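Local coordinates for protein arylalkylamine N-Acetyltransferase like 5b (Aedes aegypti, PDB 4FD4) that probably transfers acyl groups from acyl-CoA, acetyl-CoA among them, to the amine of arylalkylamines such as serotonin and dopamine, at residues A94-T98 against K99-D103; T168-F171 against S172-A176. All coordinates share one frame; numbering follows the deposited sequence.

Contact 1: residues A94-T98 against K99-D103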
ATOM      1  N   ALA A  94      18.534  -5.707   3.904  1.00 34.68           N
ATOM      2  CA  ALA A  94      19.764  -6.487   4.067  1.00 37.69           C
ATOM      3  C   ALA A  94      19.703  -7.580   5.151  1.00 38.06           C
ATOM      4  O   ALA A  94      20.571  -8.452   5.201  1.00 38.38           O
ATOM      5  CB  ALA A  94      20.948  -5.560   4.323  1.00 41.17           C
ATOM      6  N   THR A  95      18.703  -7.529   6.027  1.00 37.57           N
ATOM      7  CA  THR A  95      18.671  -8.434   7.179  1.00 37.96           C
ATOM      8  C   THR A  95      17.396  -9.296   7.245  1.00 43.88           C
ATOM      9  O   THR A  95      17.268 -10.176   8.102  1.00 38.08           O
ATOM     10  CB  THR A  95      18.855  -7.655   8.503  1.00 38.44           C
ATOM     11  OG1 THR A  95      17.640  -6.979   8.848  1.00 45.88           O
ATOM     12  CG2 THR A  95      19.965  -6.618   8.370  1.00 42.65           C
ATOM     13  N   THR A  96      16.462  -9.050   6.332  1.00 36.51           N
ATOM     14  CA  THR A  96      15.165  -9.719   6.384  1.00 36.04           C
ATOM     15  C   THR A  96      15.285 -11.212   6.042  1.00 37.65           C
ATOM     16  O   THR A  96      16.296 -11.650   5.493  1.00 36.72           O
ATOM     17  CB  THR A  96      14.137  -9.013   5.477  1.00 35.27           C
ATOM     18  OG1 THR A  96      12.807  -9.377   5.869  1.00 33.24           O
ATOM     19  CG2 THR A  96      14.389  -9.343   4.016  1.00 32.29           C
ATOM     20  N   GLU A  97      14.266 -11.991   6.383  1.00 38.03           N
ATOM     21  CA  GLU A  97      14.332 -13.448   6.219  1.00 34.49           C
ATOM     22  C   GLU A  97      14.389 -13.904   4.761  1.00 34.26           C
ATOM     23  O   GLU A  97      15.179 -14.784   4.419  1.00 38.49           O
ATOM     24  CB  GLU A  97      13.170 -14.149   6.934  1.00 39.00           C
ATOM     25  CG  GLU A  97      13.247 -14.131   8.453  1.00 40.94           C
ATOM     26  CD  GLU A  97      12.483 -12.967   9.061  1.00 45.11           C
ATOM     27  OE1 GLU A  97      12.189 -12.004   8.321  1.00 42.96           O
ATOM     28  OE2 GLU A  97      12.169 -13.018  10.271  1.00 50.68           O
ATOM     29  N   THR A  98      13.558 -13.325   3.896  1.00 28.54           N
ATOM     30  CA  THR A  98      13.516 -13.799   2.520  1.00 28.55           C
ATOM     31  C   THR A  98      14.109 -12.810   1.533  1.00 29.76           C
ATOM     32  O   THR A  98      14.073 -11.597   1.752  1.00 27.99           O
ATOM     33  CB  THR A  98      12.079 -14.179   2.064  1.00 32.12           C
ATOM     34  OG1 THR A  98      11.306 -12.994   1.855  1.00 29.88           O
ATOM     35  CG2 THR A  98      11.386 -15.058   3.106  1.00 33.60           C
ATOM     36  N   LYS A  99      14.634 -13.325   0.428  1.00 30.51           N
ATOM     37  CA  LYS A  99      15.167 -12.441  -0.592  1.00 33.13           C
ATOM     38  C   LYS A  99      14.039 -11.670  -1.264  1.00 29.52           C
ATOM     39  O   LYS A  99      14.211 -10.510  -1.611  1.00 25.95           O
ATOM     40  CB  LYS A  99      15.998 -13.199  -1.638  1.00 33.06           C
ATOM     41  CG  LYS A  99      16.451 -12.299  -2.798  1.00 36.58           C
ATOM     42  CD  LYS A  99      17.788 -12.727  -3.379  1.00 42.33           C
ATOM     43  CE  LYS A  99      18.123 -11.948  -4.644  1.00 42.63           C
ATOM     44  NZ  LYS A  99      18.010 -10.475  -4.467  1.00 45.58           N
ATOM     45  N   LYS A 100      12.882 -12.309  -1.443  1.00 27.09           N
ATOM     46  CA  LYS A 100      11.776 -11.640  -2.126  1.00 30.23           C
ATOM     47  C   LYS A 100      11.359 -10.371  -1.397  1.00 24.04           C
ATOM     48  O   LYS A 100      11.155  -9.317  -2.022  1.00 24.39           O
ATOM     49  CB  LYS A 100      10.564 -12.561  -2.278  1.00 30.25           C
ATOM     50  CG  LYS A 100       9.371 -11.858  -2.927  1.00 27.75           C
ATOM     51  CD  LYS A 100       8.249 -12.823  -3.292  1.00 26.52           C
ATOM     52  CE  LYS A 100       7.065 -12.084  -3.883  1.00 29.73           C
ATOM     53  NZ  LYS A 100       6.110 -12.993  -4.600  1.00 34.68           N
ATOM     54  N   TRP A 101      11.208 -10.474  -0.084  1.00 24.73           N
ATOM     55  CA  TRP A 101      10.769  -9.314   0.695  1.00 28.78           C
ATOM     56  C   TRP A 101      11.850  -8.241   0.705  1.00 28.34           C
ATOM     57  O   TRP A 101      11.527  -7.062   0.660  1.00 26.07           O
ATOM     58  CB  TRP A 101      10.336  -9.675   2.119  1.00 30.16           C
ATOM     59  CG  TRP A 101       9.912  -8.458   2.936  1.00 30.15           C
ATOM     60  CD1 TRP A 101      10.451  -8.032   4.122  1.00 29.71           C
ATOM     61  CD2 TRP A 101       8.892  -7.509   2.599  1.00 27.18           C
ATOM     62  NE1 TRP A 101       9.811  -6.892   4.551  1.00 26.82           N
ATOM     63  CE2 TRP A 101       8.855  -6.543   3.626  1.00 32.73           C
ATOM     64  CE3 TRP A 101       7.994  -7.385   1.530  1.00 29.19           C
ATOM     65  CZ2 TRP A 101       7.962  -5.473   3.621  1.00 31.32           C
ATOM     66  CZ3 TRP A 101       7.112  -6.311   1.517  1.00 34.38           C
ATOM     67  CH2 TRP A 101       7.104  -5.373   2.559  1.00 30.10           C
ATOM     68  N   GLY A 102      13.119  -8.643   0.763  1.00 26.29           N
ATOM     69  CA  GLY A 102      14.214  -7.679   0.643  1.00 29.03           C
ATOM     70  C   GLY A 102      14.185  -6.905  -0.669  1.00 26.43           C
ATOM     71  O   GLY A 102      14.339  -5.673  -0.693  1.00 29.68           O
ATOM     72  N   ASP A 103      13.967  -7.627  -1.768  1.00 27.28           N
ATOM     73  CA  ASP A 103      13.866  -7.006  -3.084  1.00 26.20           C
ATOM     74  C   ASP A 103      12.683  -6.046  -3.172  1.00 27.29           C
ATOM     75  O   ASP A 103      12.791  -4.933  -3.729  1.00 26.33           O
ATOM     76  CB  ASP A 103      13.741  -8.069  -4.190  1.00 28.85           C
ATOM     77  CG  ASP A 103      14.997  -8.918  -4.349  1.00 35.02           C
ATOM     78  OD1 ASP A 103      14.879 -10.018  -4.941  1.00 30.87           O
ATOM     79  OD2 ASP A 103      16.087  -8.495  -3.885  1.00 32.35           O
TER

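Contact 2: residues T168-F171 against S172-A176. With GOL (glycerol), chain D.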
ATOM      1  N   THR A 168      -0.859   0.843  -7.864  1.00 41.13           N
ATOM      2  CA  THR A 168      -0.380  -0.112  -8.814  1.00 45.54           C
ATOM      3  C   THR A 168      -1.399  -0.476  -9.869  1.00 47.75           C
ATOM      4  O   THR A 168      -1.069  -1.097 -10.805  1.00 52.87           O
ATOM      5  CB  THR A 168       0.088  -1.405  -8.124  1.00 46.83           C
ATOM      6  OG1 THR A 168       0.940  -1.095  -7.025  1.00 51.77           O
ATOM      7  CG2 THR A 168       0.882  -2.243  -9.077  1.00 49.23           C
ATOM      8  N   SER A 169      -2.642  -0.072  -9.710  1.00 48.93           N
ATOM      9  CA  SER A 169      -3.668  -0.378 -10.692  1.00 48.53           C
ATOM     10  C   SER A 169      -4.351   0.834 -11.277  1.00 53.14           C
ATOM     11  O   SER A 169      -4.223   1.945 -10.806  1.00 47.73           O
ATOM     12  CB  SER A 169      -4.693  -1.316 -10.135  1.00 51.90           C
ATOM     13  OG  SER A 169      -5.390  -0.753  -9.073  1.00 53.06           O
ATOM     14  N   VAL A 170      -5.065   0.604 -12.355  1.00 50.02           N
ATOM     15  CA  VAL A 170      -5.622   1.706 -13.044  1.00 49.60           C
ATOM     16  C   VAL A 170      -6.756   2.259 -12.201  1.00 52.41           C
ATOM     17  O   VAL A 170      -6.886   3.449 -12.050  1.00 52.91           O
ATOM     18  CB  VAL A 170      -6.111   1.319 -14.438  1.00 53.54           C
ATOM     19  CG1 VAL A 170      -6.996   0.134 -14.362  1.00 51.37           C
ATOM     20  CG2 VAL A 170      -6.843   2.449 -15.030  1.00 55.04           C
ATOM     21  N   PHE A 171      -7.581   1.397 -11.662  1.00 47.14           N
ATOM     22  CA  PHE A 171      -8.688   1.864 -10.863  1.00 52.96           C
ATOM     23  C   PHE A 171      -8.175   2.903  -9.845  1.00 51.38           C
ATOM     24  O   PHE A 171      -8.526   4.074  -9.805  1.00 47.42           O
ATOM     25  CB  PHE A 171      -9.250   0.670 -10.093  1.00 51.73           C
ATOM     26  CG  PHE A 171      -8.734  -0.694 -10.555  1.00 46.65           C
ATOM     27  CD1 PHE A 171      -8.980  -1.830  -9.788  1.00 47.41           C
ATOM     28  CD2 PHE A 171      -8.045  -0.852 -11.754  1.00 43.53           C
ATOM     29  CE1 PHE A 171      -8.505  -3.104 -10.197  1.00 47.16           C
ATOM     30  CE2 PHE A 171      -7.605  -2.121 -12.188  1.00 47.42           C
ATOM     31  CZ  PHE A 171      -7.810  -3.248 -11.415  1.00 44.80           C
ATOM     32  N   SER A 172      -7.268   2.391  -9.057  1.00 49.38           N
ATOM     33  CA  SER A 172      -6.786   2.947  -7.798  1.00 40.91           C
ATOM     34  C   SER A 172      -6.185   4.322  -8.078  1.00 46.26           C
ATOM     35  O   SER A 172      -6.457   5.304  -7.366  1.00 42.86           O
ATOM     36  CB  SER A 172      -5.787   2.008  -7.125  1.00 46.63           C
ATOM     37  OG  SER A 172      -4.611   1.873  -7.883  1.00 48.27           O
ATOM     38  N   VAL A 173      -5.390   4.404  -9.143  1.00 43.03           N
ATOM     39  CA  VAL A 173      -4.898   5.697  -9.592  1.00 41.96           C
ATOM     40  C   VAL A 173      -6.093   6.609  -9.839  1.00 41.20           C
ATOM     41  O   VAL A 173      -6.107   7.768  -9.411  1.00 43.29           O
ATOM     42  CB  VAL A 173      -4.060   5.572 -10.874  1.00 44.91           C
ATOM     43  CG1 VAL A 173      -3.612   6.937 -11.358  1.00 46.23           C
ATOM     44  CG2 VAL A 173      -2.855   4.666 -10.631  1.00 48.18           C
ATOM     45  N   LYS A 174      -7.103   6.082 -10.524  1.00 44.14           N
ATOM     46  CA  LYS A 174      -8.286   6.888 -10.847  1.00 48.18           C
ATOM     47  C   LYS A 174      -8.965   7.489  -9.606  1.00 44.51           C
ATOM     48  O   LYS A 174      -9.408   8.644  -9.626  1.00 45.40           O
ATOM     49  CB  LYS A 174      -9.286   6.070 -11.667  1.00 48.15           C
ATOM     50  CG  LYS A 174      -9.199   6.356 -13.154  1.00 52.47           C
ATOM     51  CD  LYS A 174      -8.981   5.083 -13.962  1.00 53.29           C
ATOM     52  CE  LYS A 174      -8.598   5.416 -15.401  1.00 58.87           C
ATOM     53  NZ  LYS A 174      -7.251   6.052 -15.479  1.00 64.06           N
ATOM     54  N   LEU A 175      -9.046   6.698  -8.541  1.00 47.88           N
ATOM     55  CA  LEU A 175      -9.594   7.149  -7.269  1.00 43.02           C
ATOM     56  C   LEU A 175      -8.732   8.266  -6.727  1.00 44.26           C
ATOM     57  O   LEU A 175      -9.233   9.345  -6.407  1.00 39.74           O
ATOM     58  CB  LEU A 175      -9.605   6.004  -6.269  1.00 44.04           C
ATOM     59  CG  LEU A 175     -10.568   4.854  -6.529  1.00 51.20           C
ATOM     60  CD1 LEU A 175     -10.255   3.687  -5.609  1.00 40.78           C
ATOM     61  CD2 LEU A 175     -12.001   5.320  -6.326  1.00 42.38           C
ATOM     62  N   ALA A 176      -7.431   7.992  -6.630  1.00 40.39           N
ATOM     63  CA  ALA A 176      -6.484   8.966  -6.095  1.00 41.40           C
ATOM     64  C   ALA A 176      -6.688  10.314  -6.773  1.00 42.64           C
ATOM     65  O   ALA A 176      -6.843  11.350  -6.111  1.00 42.03           O
ATOM     66  CB  ALA A 176      -5.063   8.482  -6.291  1.00 36.35           C
TER
HETATM   67  C1  GOL D 302      -2.350   0.405  -4.122  1.00 34.27           C
HETATM   68  O1  GOL D 302      -2.875   0.249  -5.421  1.00 45.21           O
HETATM   69  C2  GOL D 302      -1.984  -0.976  -3.622  1.00 33.27           C
HETATM   70  O2  GOL D 302      -2.906  -1.359  -2.617  1.00 28.47           O
HETATM   71  C3  GOL D 302      -0.549  -0.940  -3.102  1.00 40.52           C
HETATM   72  O3  GOL D 302       0.017  -2.233  -3.167  1.00 46.54           O

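Contact 1: residues A94-T98 against K99-D103
Thr96 meets the indole of Trp101 with its hydroxyl: OG1 lies at the ring edge, in the ring plane, 3.2 Å from CD1. The threonine and tryptophan side chains cross at about a right angle. At Thr96 the hydroxyl stands anti to the backbone N (chi1 -161°), which sends OG1 toward the indole and turns the methyl to the helix backbone, where CG2 rests 3.6 Å from Gly102 N. Glycine has no CB here, so the methyl packs directly on main-chain atoms of the first turn. The polar partner of Thr96 OG1 is Asp47, whose OD1 also takes the backbone N of Thr98; one carboxylate oxygen from helix 46-53 thereby holds Thr96 and Thr98.

Thr98 is the N-cap of helix 99-115. Thr98 OG1 sits between its own backbone N and carbonyl carbon (chi1 74°), facing the first turn, and accepts from Trp101 N over 3.2 Å with an N-H...O angle of 161°. The same residue's carbonyl takes the next amide, Gly102 N to Thr98 O at 3.3 Å, and OG1 also touches Trp101 CB. The hydroxyl thus serves an amide of the first turn that has no earlier helical carbonyl, while the carbonyl takes the first regular helix bond.

On the flank of this turn, Lys99 bends over to Asp103 one turn on, in a salt bridge of 2.8 Å from NZ to OD2, on the syn lone pair of that oxygen; OD1 of Asp103 is also bonded to the hydroxyl of Tyr38. Lys100 leads away to carbonyl oxygens including that of Gly41, and the Trp101 ring meets Phe51. The whole is an N-capped helix start with an i to i+4 salt bridge, at the tight turn joining helices 85-95 and 99-115.

Contact 2: residues T168-F171 against S172-A176
Ser172 OG lies among the polar atoms of Ser169 and bonds to two of them. Ser172 OG gives its proton to Ser169 O at 2.9 Å and receives one from Ser169 OG at 3.0 Å, so the two serines are joined by both a side-chain-to-main-chain and a side-chain-to-side-chain bond. In both residues the hydroxyl lies between the backbone N and the carbonyl carbon (chi1 64° at Ser169, 66° at Ser172), which turns the two oxygens to each other across the first turn.

Ser169 O is gripped twice. Besides Ser172 OG, which stands well above the carbonyl plane, Ser169 O accepts from Val173 N at 3.2 Å in a nearly straight bond, and both donors come from the same face of that plane. One step on, Lys174 N reaches Val170 O at 3.1 Å, the next bond of the helix. The bond from Leu175 N to Phe171 O is less certain, because that oxygen is poorly placed in the model.

The Phe171 ring has Ser169 OG over its centre, 3.6 Å above its plane. Farther along, the Lys174 chain lies across Val170, its CE 3.5 Å from CG2, a tight carbon contact.

A glycerol, probably from the crystallisation liquor, accepts from Thr168 N at its O1 over 3.2 Å, and that O1 makes a weak bond to Ser172 OG; elsewhere the same glycerol bonds Leu132 N and Tyr28 OH. With Ser169 at the N-cap of helix 170-178, the chemistry implies that the bonds between Ser169 and Ser172 satisfy both hydroxyls and help satisfy the Ser169 carbonyl, while on this side the glycerol is held chiefly at Thr168 N, just ahead of the helix, and only weakly at Ser172 OG.

From the N terminus, the chain passes through helices 17-28, 33-37 and 46-53 and three strands before reaching contact 1, where helix 85-95 ends and 99-115 begins. Contact 1 closes that short turn and touches helix 46-53. After strand 126-134 and helix 143-158 comes strand 162-167, an inner strand of the mixed sheet; contact 2 then closes the turn into helix 170-178, whose residues pack back on that strand. The two contacts follow in series, neither enclosing nor crossing the other. Their centres are 28 Å apart, on opposite sides of the chain's centre, and each lies at a different helix start of the same GNAT fold.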